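Capsid protein (Infectious hypodermal and hematopoietic necrosis virus, PDB 3N7X) builds the icosahedral shell of this shrimp parvovirus from sixty copies, binding calcium where neighbouring subunits meet. Local coordinates at residues Y55-A60 with G282-A287; H121-L126 with E201-G206; P147-F152 with M266-I271. All coordinates share one frame; numbering follows the deposited sequence.

Contact 1: residues Y55-A60 with G282-A287; sequences YFEFDA and GCRVQA. With CA (calcium ion), chain B.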
loop_
_atom_site.group_PDB
_atom_site.type_symbol
_atom_site.label_atom_id
_atom_site.label_comp_id
_atom_site.label_asym_id
_atom_site.label_seq_id
_atom_site.Cartn_x
_atom_site.Cartn_y
_atom_site.Cartn_z
ATOM N N TYR A 55 -86.708 -47.459 -8.986
ATOM C CA TYR A 55 -87.119 -47.392 -7.586
ATOM C C TYR A 55 -87.107 -48.820 -7.064
ATOM O O TYR A 55 -87.635 -49.726 -7.721
ATOM C CB TYR A 55 -88.551 -46.881 -7.408
ATOM C CG TYR A 55 -88.853 -45.472 -7.852
ATOM C CD1 TYR A 55 -88.031 -44.404 -7.497
ATOM C CD2 TYR A 55 -90.012 -45.199 -8.579
ATOM C CE1 TYR A 55 -88.361 -43.096 -7.858
ATOM C CE2 TYR A 55 -90.351 -43.902 -8.940
ATOM C CZ TYR A 55 -89.526 -42.854 -8.579
ATOM O OH TYR A 55 -89.879 -41.574 -8.940
ATOM N N PHE A 56 -86.514 -49.021 -5.892
ATOM C CA PHE A 56 -86.481 -50.339 -5.272
ATOM C C PHE A 56 -87.085 -50.232 -3.876
ATOM O O PHE A 56 -86.938 -49.202 -3.205
ATOM C CB PHE A 56 -85.046 -50.865 -5.135
ATOM C CG PHE A 56 -84.386 -51.224 -6.441
ATOM C CD1 PHE A 56 -85.140 -51.513 -7.573
ATOM C CD2 PHE A 56 -82.996 -51.335 -6.515
ATOM C CE1 PHE A 56 -84.521 -51.909 -8.760
ATOM C CE2 PHE A 56 -82.365 -51.732 -7.696
ATOM C CZ PHE A 56 -83.130 -52.020 -8.822
ATOM N N GLU A 57 -87.773 -51.288 -3.447
ATOM C CA GLU A 57 -88.366 -51.319 -2.115
ATOM C C GLU A 57 -87.875 -52.584 -1.426
ATOM O O GLU A 57 -87.636 -53.598 -2.081
ATOM C CB GLU A 57 -89.895 -51.335 -2.178
ATOM C CG GLU A 57 -90.529 -50.134 -2.855
ATOM C CD GLU A 57 -90.561 -50.269 -4.367
ATOM O OE1 GLU A 57 -90.859 -51.384 -4.849
ATOM O OE2 GLU A 57 -90.301 -49.268 -5.074
ATOM N N PHE A 58 -87.733 -52.526 -0.108
ATOM C CA PHE A 58 -87.253 -53.673 0.651
ATOM C C PHE A 58 -87.928 -53.779 2.007
ATOM O O PHE A 58 -88.334 -52.770 2.586
ATOM C CB PHE A 58 -85.753 -53.544 0.927
ATOM C CG PHE A 58 -84.902 -53.435 -0.301
ATOM C CD1 PHE A 58 -84.611 -54.559 -1.065
ATOM C CD2 PHE A 58 -84.364 -52.205 -0.678
ATOM C CE1 PHE A 58 -83.793 -54.464 -2.186
ATOM C CE2 PHE A 58 -83.546 -52.098 -1.797
ATOM C CZ PHE A 58 -83.259 -53.229 -2.554
ATOM N N ASP A 59 -88.035 -55.005 2.508
ATOM C CA ASP A 59 -88.570 -55.244 3.841
ATOM C C ASP A 59 -87.579 -56.219 4.475
ATOM O O ASP A 59 -86.504 -56.440 3.925
ATOM C CB ASP A 59 -89.987 -55.831 3.809
ATOM C CG ASP A 59 -90.068 -57.154 3.083
ATOM O OD1 ASP A 59 -89.033 -57.838 2.930
ATOM O OD2 ASP A 59 -91.188 -57.520 2.676
ATOM N N ALA A 60 -87.931 -56.805 5.613
ATOM C CA ALA A 60 -87.020 -57.720 6.286
ATOM C C ALA A 60 -86.875 -59.089 5.615
ATOM O O ALA A 60 -86.322 -60.018 6.213
ATOM C CB ALA A 60 -87.442 -57.887 7.739
ATOM N N GLY A 282 -89.631 -51.149 6.302
ATOM C CA GLY A 282 -89.184 -51.323 4.937
ATOM C C GLY A 282 -88.610 -50.003 4.475
ATOM O O GLY A 282 -88.434 -49.091 5.281
ATOM N N CYS A 283 -88.311 -49.887 3.188
ATOM C CA CYS A 283 -87.775 -48.641 2.670
ATOM C C CYS A 283 -87.786 -48.644 1.154
ATOM O O CYS A 283 -87.921 -49.693 0.520
ATOM C CB CYS A 283 -86.344 -48.439 3.155
ATOM S SG CYS A 283 -85.153 -49.503 2.315
ATOM N N ARG A 284 -87.653 -47.455 0.581
ATOM C CA ARG A 284 -87.610 -47.286 -0.863
ATOM C C ARG A 284 -86.395 -46.441 -1.189
ATOM O O ARG A 284 -86.129 -45.437 -0.525
ATOM C CB ARG A 284 -88.862 -46.581 -1.370
ATOM C CG ARG A 284 -88.709 -45.952 -2.756
ATOM C CD ARG A 284 -90.035 -45.359 -3.132
ATOM N NE ARG A 284 -90.055 -44.469 -4.292
ATOM C CZ ARG A 284 -89.361 -43.344 -4.398
ATOM N NH1 ARG A 284 -88.555 -42.955 -3.426
ATOM N NH2 ARG A 284 -89.543 -42.563 -5.447
ATOM N N VAL A 285 -85.661 -46.843 -2.213
ATOM C CA VAL A 285 -84.474 -46.106 -2.610
ATOM C C VAL A 285 -84.504 -45.869 -4.106
ATOM O O VAL A 285 -85.313 -46.458 -4.819
ATOM C CB VAL A 285 -83.177 -46.895 -2.281
ATOM C CG1 VAL A 285 -83.146 -47.270 -0.810
ATOM C CG2 VAL A 285 -83.089 -48.138 -3.154
ATOM N N GLN A 286 -83.626 -44.988 -4.572
ATOM C CA GLN A 286 -83.509 -44.722 -5.995
ATOM C C GLN A 286 -82.224 -45.433 -6.390
ATOM O O GLN A 286 -81.243 -45.409 -5.646
ATOM C CB GLN A 286 -83.374 -43.226 -6.284
ATOM C CG GLN A 286 -83.371 -42.925 -7.776
ATOM C CD GLN A 286 -83.191 -41.455 -8.089
ATOM O OE1 GLN A 286 -83.799 -40.594 -7.453
ATOM N NE2 GLN A 286 -82.365 -41.159 -9.089
ATOM N N ALA A 287 -82.228 -46.082 -7.545
ATOM C CA ALA A 287 -81.044 -46.793 -7.992
ATOM C C ALA A 287 -80.683 -46.368 -9.405
ATOM O O ALA A 287 -81.463 -46.562 -10.338
ATOM C CB ALA A 287 -81.289 -48.295 -7.936
HETATM CA CA CA B . -89.264 -50.800 -9.149
HETATM O O HOH W 1 -90.846 -49.702 -7.695
HETATM O O HOH W 2 -89.601 -52.082 -7.172
HETATM O O HOH W 3 -87.746 -50.657 -11.021
#
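Arg284 lays its guanidinium over one face of the Tyr55 ring, with CZ 3.9 Å from the ring centroid, a cation-pi contact, although the precise seat of NH2 over the ring is doubtful. The two planes are tilted 35° apart rather than stacked flat, and the side chains cross obliquely. Tyr55 stands opposite Gln286 in the antiparallel register and Arg284 opposite Glu57, which makes the contact a diagonal one. Arg284 has CG anti to its backbone N (chi1 161°) and continues extended to NE, a length that spans the diagonal. Glu57 lies beside Arg284 and points the same way, its CG 4.2 Å from Arg284 CB; their charged ends do not touch, but Arg284 would be expected to favour the ionised carboxylate.

Below this polar face the strands 45-59 and 281-296, neighbours in the beta-barrel, are joined by paired backbone bonds, such as Val285 N to Phe56 O at 2.9 Å. The other face is apolar. Val285 CG2 packs 3.9 Å from Phe56 CB, while the small Ala287 offers its CB to Phe56 CE2 at 3.6 Å. Cys283 SG comes to the edge of the Phe58 ring, 4.1 Å from CD2, a sulfur-aromatic contact. Met123, Met266 and Met268 pack against this side, where aromatic and sulfur-bearing residues suit the interior.

Tyr55 O binds the calcium ion at 2.4 Å; three waters and Gln176 O of the same chain complete the site together with Glu191 OE2 of a neighbouring subunit. Glu57 acts from the second shell: its OE1 and OE2 each accept a bond from a different calcium-bound water, OE2 at 2.7 Å from its own. Tyr55 OH bonds to Glu150 of that neighbouring subunit. The chemistry therefore implies an interface residue, Tyr55, that joins subunits through metal and hydroxyl together, while the opposite face of the same strands is committed to apolar packing.

Contact 2: residues H121-L126 with E201-G206; sequences HSMVPL and EQMRTG
A water held between Met123 N and Arg204 O ties the two backbones together: it accepts from Met123 N and donates to Arg204 O at 2.9 Å. A second water donates to Met123 O and accepts from Gly206 N at 3.0 Å. Both polar backbone atoms of Met123 are thus served through solvent, with no direct hydrogen bond between the segments. Gly206 lies in the turn with a positive phi (89°), a conformation glycine adopts readily.

The side chains mesh beside these waters. Met123 and Met203 slide past each other in opposite directions, and Met123 CE rests 3.5 Å from Met203 CG and 3.2 Å from Met203 O. Met123 bends at its last torsion (chi3 -68°), which carries CE to that spot; Met203, extended throughout, sends its own CE to His121 N at 3.6 Å. Unbranched, flexible thioether chains suit such interleaving. In the fold, strand 111-131 belongs to one sheet of the beta-barrel and strand 199-203 is one of the two edge strands, within this chain, of the other, so the methionines pack between the two sheets, where 121-125 and 203-205 run 76° apart. Leu149 covers Met123 from the strand next to 199-203.

Further along, Thr205 and Pro125 cross at about a right angle, the methyl CG2 of Thr205 meeting Pro125 CD at 3.5 Å. The rigid ring offers a flank for a compact branched side chain. Beyond the methionines, Arg204 turns back along its own segment and grips Gln202 OE1 with both NH1 and NH2, NH1 at 2.8 Å, with OE1 in the guanidinium plane; Tyr148 packs against both residues.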
loop_
_atom_site.group_PDB
_atom_site.type_symbol
_atom_site.label_atom_id
_atom_site.label_comp_id
_atom_site.label_asym_id
_atom_site.label_seq_id
_atom_site.Cartn_x
_atom_site.Cartn_y
_atom_site.Cartn_z
ATOM N N HIS A 121 -79.404 -44.493 -3.525
ATOM C CA HIS A 121 -79.406 -43.324 -2.666
ATOM C C HIS A 121 -80.822 -42.881 -2.338
ATOM O O HIS A 121 -81.792 -43.529 -2.728
ATOM C CB HIS A 121 -78.660 -42.166 -3.346
ATOM C CG HIS A 121 -79.293 -41.696 -4.624
ATOM N ND1 HIS A 121 -79.004 -42.255 -5.852
ATOM C CD2 HIS A 121 -80.201 -40.718 -4.862
ATOM C CE1 HIS A 121 -79.705 -41.640 -6.792
ATOM N NE2 HIS A 121 -80.439 -40.704 -6.217
ATOM N N SER A 122 -80.921 -41.777 -1.603
ATOM C CA SER A 122 -82.203 -41.192 -1.242
ATOM C C SER A 122 -83.177 -42.148 -0.565
ATOM O O SER A 122 -84.368 -42.156 -0.879
ATOM C CB SER A 122 -82.858 -40.613 -2.494
ATOM O OG SER A 122 -82.023 -39.638 -3.083
ATOM N N MET A 123 -82.682 -42.948 0.371
ATOM C CA MET A 123 -83.548 -43.886 1.063
ATOM C C MET A 123 -84.682 -43.209 1.828
ATOM O O MET A 123 -84.492 -42.162 2.448
ATOM C CB MET A 123 -82.750 -44.728 2.048
ATOM C CG MET A 123 -83.632 -45.630 2.883
ATOM S SD MET A 123 -82.703 -46.538 4.107
ATOM C CE MET A 123 -81.752 -47.638 3.033
ATOM N N VAL A 124 -85.861 -43.825 1.775
ATOM C CA VAL A 124 -87.032 -43.331 2.485
ATOM C C VAL A 124 -87.571 -44.488 3.323
ATOM O O VAL A 124 -88.182 -45.414 2.794
ATOM C CB VAL A 124 -88.131 -42.865 1.517
ATOM C CG1 VAL A 124 -89.362 -42.431 2.300
ATOM C CG2 VAL A 124 -87.618 -41.720 0.663
ATOM N N PRO A 125 -87.326 -44.461 4.643
ATOM C CA PRO A 125 -87.786 -45.510 5.565
ATOM C C PRO A 125 -89.310 -45.572 5.689
ATOM O O PRO A 125 -89.984 -44.541 5.746
ATOM C CB PRO A 125 -87.113 -45.130 6.886
ATOM C CG PRO A 125 -85.876 -44.405 6.445
ATOM C CD PRO A 125 -86.400 -43.541 5.325
ATOM N N LEU A 126 -89.841 -46.789 5.750
ATOM C CA LEU A 126 -91.280 -47.001 5.845
ATOM C C LEU A 126 -91.662 -47.934 6.985
ATOM O O LEU A 126 -90.851 -48.745 7.433
ATOM C CB LEU A 126 -91.792 -47.605 4.539
ATOM C CG LEU A 126 -91.517 -46.809 3.267
ATOM C CD1 LEU A 126 -91.755 -47.691 2.064
ATOM C CD2 LEU A 126 -92.408 -45.574 3.232
ATOM N N GLU A 201 -72.589 -54.062 5.576
ATOM C CA GLU A 201 -72.617 -52.623 5.759
ATOM C C GLU A 201 -74.067 -52.186 5.826
ATOM O O GLU A 201 -74.966 -52.918 5.400
ATOM C CB GLU A 201 -71.872 -51.890 4.637
ATOM C CG GLU A 201 -72.577 -51.774 3.307
ATOM C CD GLU A 201 -71.755 -50.956 2.309
ATOM O OE1 GLU A 201 -71.417 -49.792 2.629
ATOM O OE2 GLU A 201 -71.441 -51.469 1.210
ATOM N N GLN A 202 -74.294 -51.004 6.384
ATOM C CA GLN A 202 -75.641 -50.485 6.529
ATOM C C GLN A 202 -75.890 -49.315 5.599
ATOM O O GLN A 202 -74.959 -48.615 5.203
ATOM C CB GLN A 202 -75.869 -50.017 7.967
ATOM C CG GLN A 202 -75.579 -51.056 9.022
ATOM C CD GLN A 202 -75.743 -50.506 10.427
ATOM O OE1 GLN A 202 -76.138 -49.351 10.612
ATOM N NE2 GLN A 202 -75.444 -51.334 11.431
ATOM N N MET A 203 -77.153 -49.109 5.247
ATOM C CA MET A 203 -77.522 -47.984 4.413
ATOM C C MET A 203 -78.691 -47.285 5.076
ATOM O O MET A 203 -79.674 -47.926 5.448
ATOM C CB MET A 203 -77.937 -48.422 3.015
ATOM C CG MET A 203 -78.363 -47.242 2.151
ATOM S SD MET A 203 -78.942 -47.711 0.511
ATOM C CE MET A 203 -79.252 -46.079 -0.255
ATOM N N ARG A 204 -78.577 -45.975 5.244
ATOM C CA ARG A 204 -79.647 -45.202 5.849
ATOM C C ARG A 204 -79.839 -43.895 5.104
ATOM O O ARG A 204 -79.131 -43.610 4.138
ATOM C CB ARG A 204 -79.357 -44.940 7.329
ATOM C CG ARG A 204 -77.893 -44.792 7.657
ATOM C CD ARG A 204 -77.683 -44.314 9.094
ATOM N NE ARG A 204 -78.070 -45.282 10.126
ATOM C CZ ARG A 204 -77.515 -46.480 10.282
ATOM N NH1 ARG A 204 -76.551 -46.869 9.459
ATOM N NH2 ARG A 204 -77.894 -47.272 11.284
ATOM N N THR A 205 -80.818 -43.115 5.539
ATOM C CA THR A 205 -81.103 -41.840 4.904
ATOM C C THR A 205 -79.817 -41.040 4.713
ATOM O O THR A 205 -78.970 -40.976 5.612
ATOM C CB THR A 205 -82.088 -41.021 5.753
ATOM O OG1 THR A 205 -81.597 -40.928 7.099
ATOM C CG2 THR A 205 -83.455 -41.689 5.770
ATOM N N GLY A 206 -79.668 -40.444 3.534
ATOM C CA GLY A 206 -78.485 -39.648 3.256
ATOM C C GLY A 206 -77.311 -40.410 2.665
ATOM O O GLY A 206 -76.418 -39.808 2.073
HETATM O O HOH W 4 -79.874 -43.020 1.431
HETATM O O HOH W 5 -82.352 -40.073 2.148
#

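Contact 3: residues P147-F152 with M266-I271; sequences PYLEIF and MRMSPI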
loop_
_atom_site.group_PDB
_atom_site.type_symbol
_atom_site.label_atom_id
_atom_site.label_comp_id
_atom_site.label_asym_id
_atom_site.label_seq_id
_atom_site.Cartn_x
_atom_site.Cartn_y
_atom_site.Cartn_z
ATOM N N PRO A 147 -84.347 -46.505 11.261
ATOM C CA PRO A 147 -84.366 -47.772 10.513
ATOM C C PRO A 147 -83.307 -47.793 9.411
ATOM O O PRO A 147 -83.003 -46.760 8.818
ATOM C CB PRO A 147 -85.779 -47.817 9.938
ATOM C CG PRO A 147 -86.577 -46.988 10.907
ATOM C CD PRO A 147 -85.652 -45.829 11.174
ATOM N N TYR A 148 -82.751 -48.965 9.130
ATOM C CA TYR A 148 -81.732 -49.064 8.097
ATOM C C TYR A 148 -81.738 -50.391 7.361
ATOM O O TYR A 148 -82.292 -51.385 7.837
ATOM C CB TYR A 148 -80.342 -48.806 8.695
ATOM C CG TYR A 148 -79.919 -49.784 9.768
ATOM C CD1 TYR A 148 -79.266 -50.975 9.446
ATOM C CD2 TYR A 148 -80.175 -49.517 11.113
ATOM C CE1 TYR A 148 -78.873 -51.876 10.443
ATOM C CE2 TYR A 148 -79.792 -50.407 12.112
ATOM C CZ TYR A 148 -79.143 -51.581 11.774
ATOM O OH TYR A 148 -78.776 -52.450 12.774
ATOM N N LEU A 149 -81.112 -50.387 6.189
ATOM C CA LEU A 149 -81.017 -51.561 5.335
ATOM C C LEU A 149 -79.678 -52.260 5.565
ATOM O O LEU A 149 -78.668 -51.599 5.816
ATOM C CB LEU A 149 -81.117 -51.124 3.872
ATOM C CG LEU A 149 -81.087 -52.181 2.766
ATOM C CD1 LEU A 149 -82.379 -52.986 2.784
ATOM C CD2 LEU A 149 -80.917 -51.498 1.416
ATOM N N GLU A 150 -79.673 -53.589 5.490
ATOM C CA GLU A 150 -78.442 -54.359 5.663
ATOM C C GLU A 150 -78.004 -54.880 4.295
ATOM O O GLU A 150 -78.825 -55.377 3.523
ATOM C CB GLU A 150 -78.662 -55.537 6.619
ATOM C CG GLU A 150 -79.198 -55.138 7.987
ATOM C CD GLU A 150 -79.324 -56.313 8.955
ATOM O OE1 GLU A 150 -79.641 -57.438 8.506
ATOM O OE2 GLU A 150 -79.126 -56.101 10.173
ATOM N N ILE A 151 -76.715 -54.750 3.995
ATOM C CA ILE A 151 -76.164 -55.201 2.720
ATOM C C ILE A 151 -75.039 -56.197 2.980
ATOM O O ILE A 151 -74.103 -55.907 3.731
ATOM C CB ILE A 151 -75.637 -53.999 1.910
ATOM C CG1 ILE A 151 -76.781 -53.008 1.682
ATOM C CG2 ILE A 151 -75.056 -54.464 0.582
ATOM C CD1 ILE A 151 -76.353 -51.702 1.071
ATOM N N PHE A 152 -75.133 -57.364 2.349
ATOM C CA PHE A 152 -74.155 -58.434 2.533
ATOM C C PHE A 152 -73.469 -58.898 1.246
ATOM O O PHE A 152 -73.980 -58.705 0.142
ATOM C CB PHE A 152 -74.840 -59.661 3.143
ATOM C CG PHE A 152 -75.574 -59.390 4.428
ATOM C CD1 PHE A 152 -74.900 -59.388 5.647
ATOM C CD2 PHE A 152 -76.948 -59.168 4.424
ATOM C CE1 PHE A 152 -75.585 -59.172 6.848
ATOM C CE2 PHE A 152 -77.643 -58.951 5.616
ATOM C CZ PHE A 152 -76.961 -58.954 6.830
ATOM N N MET A 266 -79.473 -58.140 0.307
ATOM C CA MET A 266 -80.003 -57.163 1.255
ATOM C C MET A 266 -81.275 -57.579 1.959
ATOM O O MET A 266 -81.905 -58.572 1.606
ATOM C CB MET A 266 -80.300 -55.847 0.538
ATOM C CG MET A 266 -79.167 -55.310 -0.293
ATOM S SD MET A 266 -79.802 -54.611 -1.826
ATOM C CE MET A 266 -80.275 -56.127 -2.666
ATOM N N ARG A 267 -81.639 -56.775 2.952
ATOM C CA ARG A 267 -82.856 -56.946 3.735
ATOM C C ARG A 267 -82.919 -55.790 4.715
ATOM O O ARG A 267 -81.895 -55.376 5.261
ATOM C CB ARG A 267 -82.856 -58.268 4.511
ATOM C CG ARG A 267 -82.042 -58.261 5.794
ATOM C CD ARG A 267 -82.261 -59.539 6.584
ATOM N NE ARG A 267 -81.482 -59.556 7.818
ATOM C CZ ARG A 267 -81.503 -60.545 8.705
ATOM N NH1 ARG A 267 -82.265 -61.611 8.501
ATOM N NH2 ARG A 267 -80.760 -60.468 9.801
ATOM N N MET A 268 -84.108 -55.241 4.917
ATOM C CA MET A 268 -84.254 -54.164 5.878
ATOM C C MET A 268 -83.906 -54.857 7.194
ATOM O O MET A 268 -84.280 -56.012 7.400
ATOM C CB MET A 268 -85.698 -53.658 5.887
ATOM C CG MET A 268 -85.943 -52.438 6.761
ATOM S SD MET A 268 -85.356 -50.832 6.123
ATOM C CE MET A 268 -84.511 -51.307 4.687
ATOM N N SER A 269 -83.168 -54.184 8.069
ATOM C CA SER A 269 -82.786 -54.799 9.336
ATOM C C SER A 269 -84.032 -55.193 10.138
ATOM O O SER A 269 -84.865 -54.349 10.467
ATOM C CB SER A 269 -81.907 -53.838 10.139
ATOM O OG SER A 269 -81.237 -54.527 11.177
ATOM N N PRO A 270 -84.176 -56.490 10.453
ATOM C CA PRO A 270 -85.322 -57.006 11.211
ATOM C C PRO A 270 -85.285 -56.614 12.685
ATOM O O PRO A 270 -84.524 -57.179 13.466
ATOM C CB PRO A 270 -85.211 -58.510 11.004
ATOM C CG PRO A 270 -83.727 -58.717 10.969
ATOM C CD PRO A 270 -83.249 -57.579 10.093
ATOM N N ILE A 271 -86.129 -55.660 13.062
ATOM C CA ILE A 271 -86.170 -55.171 14.436
ATOM C C ILE A 271 -87.120 -55.905 15.386
ATOM O O ILE A 271 -88.337 -55.891 15.194
ATOM C CB ILE A 271 -86.561 -53.676 14.472
ATOM C CG1 ILE A 271 -85.720 -52.889 13.468
ATOM C CG2 ILE A 271 -86.373 -53.121 15.878
ATOM C CD1 ILE A 271 -84.236 -52.971 13.713
HETATM O O HOH W 6 -84.403 -51.522 9.763
#
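Glu150 holds two residues of 266-271 with its two carboxylate oxygens: OE1 takes Arg267 NE in a salt bridge of 2.9 Å, and OE2 accepts from Ser269 OG at 2.8 Å. The strands 149-153 and 264-268 are antiparallel neighbours in the second sheet of the beta-barrel, and Glu150 and Arg267 form a hydrogen-bonded pair in it. Their side chains run side by side with carboxylate and guanidinium nearly coplanar, and OE1 lies at the guanidinium edge. OE2 instead receives its serine from above the carboxylate plane. The salt bridge pairs the two buried charges, while Tyr55 OH of a neighbouring subunit and Tyr190 O supply further hydrogen bonds.

Met266 turns to the opposite face of the sheet. Its CG lies 3.9 Å from Ile151 CG1 and its CB 4.2 Å from Leu149 CD1; the bent thioether leads away from these branched chains toward Tyr72 and Leu74. Met268 reaches Leu149 as well, crossing it at about a right angle.

Ser269, small enough to pack against an aromatic face, places its CB over Tyr148, offset toward the rim and 4.0 Å from the centroid, a CH-pi contact. Beside it, Ser269 N bonds to Tyr148 O at 2.9 Å.

All three contacts are buried, yet they do different work. Contacts 1 and 3 pair antiparallel strands, one in each sheet of the barrel, whereas contact 2 bridges the sheets and relies on methionine packing and waters. They interlock: strand 281-296 of contact 1 borders strand 111-131 of contact 2, strand 149-153 of contact 3 borders strand 199-203 of contact 2, and Asp59 O meets Met268 N between contacts 1 and 3. Apolar sides of all three converge on the interior. The polar faces of contacts 1 and 3 turn to subunit interfaces instead, where the first adds a calcium site and the third a buried charge pair.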